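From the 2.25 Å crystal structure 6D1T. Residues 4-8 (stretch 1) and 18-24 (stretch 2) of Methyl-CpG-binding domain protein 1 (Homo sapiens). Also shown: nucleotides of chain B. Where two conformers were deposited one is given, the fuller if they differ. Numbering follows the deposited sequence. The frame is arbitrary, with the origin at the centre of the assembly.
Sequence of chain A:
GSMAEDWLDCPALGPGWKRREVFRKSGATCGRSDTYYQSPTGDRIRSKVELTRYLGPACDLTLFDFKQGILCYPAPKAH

Stretch 1, residues 4-8: AEDWL
Stretch 2 18-24: KRREVFR

Residues 5-8 run against strand 18-23 with end-to-end directions 163° apart, and CA atoms pair E5 with V22 (5.7 Å), W7 with R20 (4.9 Å) and L8 with K18 (5.2 Å). L8 (phi/psi -128/146) and R19 (-139/155) form an antiparallel hydrogen-bonded pair: L8 N to R19 O and R19 N to L8 O are both 2.8 Å, and both side chains lie on the same sheet face. Together the stretches bury 520 Å².

E5 contributes most, 118 Å². Its phi/psi of -134/44 departs from extended geometry, and CB points toward the strand. With chi1 m, chi2 t and chi3 -35°, the carboxylate accepts a nearly linear bond from the backbone, F23 N to E5 OE2 (2.8 Å, 175°); a glutamate is long enough to reach it. The carbonyl is used too: R20 NE to E5 O is a very short 2.4 Å at 145°, with the oxygen near the guanidinium plane.

W7 and R20 cover 86 Å² each. R20, extended (chi1 to chi3 t), lays its aliphatic base on the indole: R20 CB sits 3.9 Å from the centroid of the W7 six-membered ring, 18° off the normal. W7 (chi1 m, chi2 102°) also packs CE3 3.7 Å from K18 CB.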

# COMPACT_ATOMS: atom_id res chain seq x y z
N ALA A 4 11.65 5.81 -10.21
CA ALA A 4 10.76 6.80 -9.50
C ALA A 4 9.95 6.09 -8.41
O ALA A 4 9.24 5.12 -8.69
CB ALA A 4 9.84 7.50 -10.49
N GLU A 5 10.05 6.57 -7.18
CA GLU A 5 9.35 5.93 -6.06
C GLU A 5 8.62 6.97 -5.20
O GLU A 5 8.67 6.88 -3.94
CB GLU A 5 10.37 5.15 -5.23
CG GLU A 5 11.21 4.15 -6.02
CD GLU A 5 12.41 3.62 -5.25
OE1 GLU A 5 12.99 4.41 -4.47
OE2 GLU A 5 12.76 2.42 -5.44
N ASP A 6 7.94 7.93 -5.85
CA ASP A 6 7.19 9.00 -5.17
C ASP A 6 5.79 8.47 -4.80
O ASP A 6 5.40 7.38 -5.24
CB ASP A 6 7.16 10.26 -6.03
CG ASP A 6 8.42 10.46 -6.87
N TRP A 7 5.06 9.23 -3.98
CA TRP A 7 3.68 8.84 -3.58
C TRP A 7 2.70 9.13 -4.72
O TRP A 7 2.74 10.21 -5.29
CB TRP A 7 3.26 9.60 -2.31
CG TRP A 7 3.96 9.19 -1.04
CD1 TRP A 7 4.98 9.84 -0.41
CD2 TRP A 7 3.63 8.05 -0.22
NE1 TRP A 7 5.34 9.16 0.73
CE2 TRP A 7 4.52 8.07 0.88
CE3 TRP A 7 2.70 7.02 -0.31
CZ2 TRP A 7 4.49 7.09 1.87
CZ3 TRP A 7 2.68 6.04 0.67
CH2 TRP A 7 3.55 6.09 1.75
N LEU A 8 1.82 8.18 -5.01
CA LEU A 8 0.81 8.30 -6.04
C LEU A 8 -0.57 7.97 -5.48
O LEU A 8 -0.71 7.09 -4.71
CB LEU A 8 1.10 7.32 -7.17
CG LEU A 8 2.44 7.49 -7.85
CD1 LEU A 8 2.55 6.49 -8.98
CD2 LEU A 8 2.64 8.91 -8.37
N LYS A 18 -2.75 7.18 -0.76
CA LYS A 18 -1.51 7.29 -1.50
C LYS A 18 -0.76 5.95 -1.41
O LYS A 18 -0.88 5.22 -0.47
CB LYS A 18 -0.68 8.44 -0.92
CG LYS A 18 -1.29 9.83 -1.11
CD LYS A 18 -1.20 10.36 -2.51
CE LYS A 18 -1.86 11.72 -2.68
N ARG A 19 0.00 5.64 -2.44
CA ARG A 19 0.79 4.42 -2.52
C ARG A 19 2.15 4.75 -3.11
O ARG A 19 2.32 5.74 -3.84
CB ARG A 19 0.05 3.39 -3.37
CG ARG A 19 0.86 2.16 -3.72
CD ARG A 19 0.19 1.34 -4.80
NE ARG A 19 0.94 0.13 -5.07
CZ ARG A 19 1.95 0.04 -5.94
NH1 ARG A 19 2.28 1.08 -6.68
NH2 ARG A 19 2.62 -1.10 -6.06
N ARG A 20 3.10 3.90 -2.77
CA ARG A 20 4.51 4.04 -3.09
C ARG A 20 5.16 2.66 -3.07
O ARG A 20 4.94 1.89 -2.13
CB ARG A 20 5.18 4.88 -2.01
CG ARG A 20 6.53 5.44 -2.42
CD ARG A 20 7.28 5.88 -1.19
NE ARG A 20 8.55 6.47 -1.60
CZ ARG A 20 9.67 6.37 -0.92
NH1 ARG A 20 9.67 5.80 0.27
NH2 ARG A 20 10.79 6.85 -1.44
N GLU A 21 5.94 2.37 -4.10
CA GLU A 21 6.69 1.15 -4.20
C GLU A 21 8.19 1.49 -4.16
O GLU A 21 8.65 2.37 -4.87
CB GLU A 21 6.32 0.40 -5.48
CG GLU A 21 6.94 -1.00 -5.59
CD GLU A 21 6.31 -1.94 -6.62
OE1 GLU A 21 5.62 -1.47 -7.52
OE2 GLU A 21 6.52 -3.13 -6.52
N VAL A 22 8.94 0.80 -3.33
CA VAL A 22 10.34 1.12 -3.14
C VAL A 22 11.18 -0.14 -3.35
O VAL A 22 10.87 -1.19 -2.83
CB VAL A 22 10.54 1.75 -1.76
CG1 VAL A 22 12.00 2.05 -1.48
CG2 VAL A 22 9.70 3.01 -1.62
N PHE A 23 12.21 -0.01 -4.18
CA PHE A 23 13.15 -1.09 -4.45
C PHE A 23 14.32 -0.98 -3.48
O PHE A 23 14.92 0.09 -3.34
CB PHE A 23 13.61 -1.07 -5.92
CG PHE A 23 12.53 -1.52 -6.86
CD1 PHE A 23 11.57 -0.63 -7.31
CD2 PHE A 23 12.40 -2.86 -7.19
CE1 PHE A 23 10.52 -1.06 -8.12
CE2 PHE A 23 11.36 -3.29 -8.01
CZ PHE A 23 10.43 -2.39 -8.48
N ARG A 24 14.62 -2.12 -2.87
CA ARG A 24 15.75 -2.32 -1.98
C ARG A 24 17.03 -2.13 -2.78
O ARG A 24 17.11 -2.55 -3.94
CB ARG A 24 15.69 -3.70 -1.32
CG ARG A 24 14.50 -3.83 -0.37
CD ARG A 24 14.40 -5.14 0.35
NE ARG A 24 13.28 -5.13 1.28
CZ ARG A 24 13.22 -5.83 2.41
NH1 ARG A 24 14.32 -6.39 2.91
NH2 ARG A 24 12.05 -5.97 3.02
N1 5CM B 6 15.75 -3.91 5.51
C2 5CM B 6 15.12 -4.36 6.68
N3 5CM B 6 13.81 -4.21 6.87
C4 5CM B 6 13.05 -3.60 5.93
C5 5CM B 6 13.67 -3.12 4.71
C5A 5CM B 6 12.83 -2.44 3.65
C6 5CM B 6 15.03 -3.30 4.55
O2 5CM B 6 15.76 -4.91 7.57
N4 5CM B 6 11.76 -3.45 6.13
C1' 5CM B 6 17.20 -4.11 5.31
C2' 5CM B 6 17.48 -4.99 4.12
C3' 5CM B 6 18.91 -4.74 3.74
C4' 5CM B 6 19.07 -3.33 4.32
O4' 5CM B 6 17.86 -2.96 4.95
O3' 5CM B 6 19.84 -5.72 4.31
C5' 5CM B 6 19.29 -2.25 3.28
O5' 5CM B 6 18.08 -2.07 2.54
P 5CM B 6 17.91 -0.73 1.63
OP1 5CM B 6 19.11 -0.54 0.75
OP2 5CM B 6 16.51 -0.97 1.17
P DG B 7 19.69 -7.34 4.06
OP1 DG B 7 21.06 -7.90 3.93
OP2 DG B 7 18.76 -7.59 2.94
O5' DG B 7 19.03 -7.82 5.43
C5' DG B 7 19.57 -7.41 6.72
C4' DG B 7 19.01 -8.24 7.86
O4' DG B 7 17.64 -7.85 8.14
C3' DG B 7 18.95 -9.75 7.63
O3' DG B 7 19.22 -10.52 8.83
C2' DG B 7 17.53 -9.97 7.11
C1' DG B 7 16.72 -8.92 7.83
N9 DG B 7 15.62 -8.35 7.04
C8 DG B 7 15.74 -7.65 5.87
N7 DG B 7 14.58 -7.27 5.39
C5 DG B 7 13.66 -7.72 6.32
C6 DG B 7 12.24 -7.55 6.37
O6 DG B 7 11.51 -6.96 5.58
N1 DG B 7 11.70 -8.17 7.48
C2 DG B 7 12.41 -8.85 8.44
N2 DG B 7 11.70 -9.37 9.44
N3 DG B 7 13.73 -8.99 8.41
C4 DG B 7 14.28 -8.38 7.35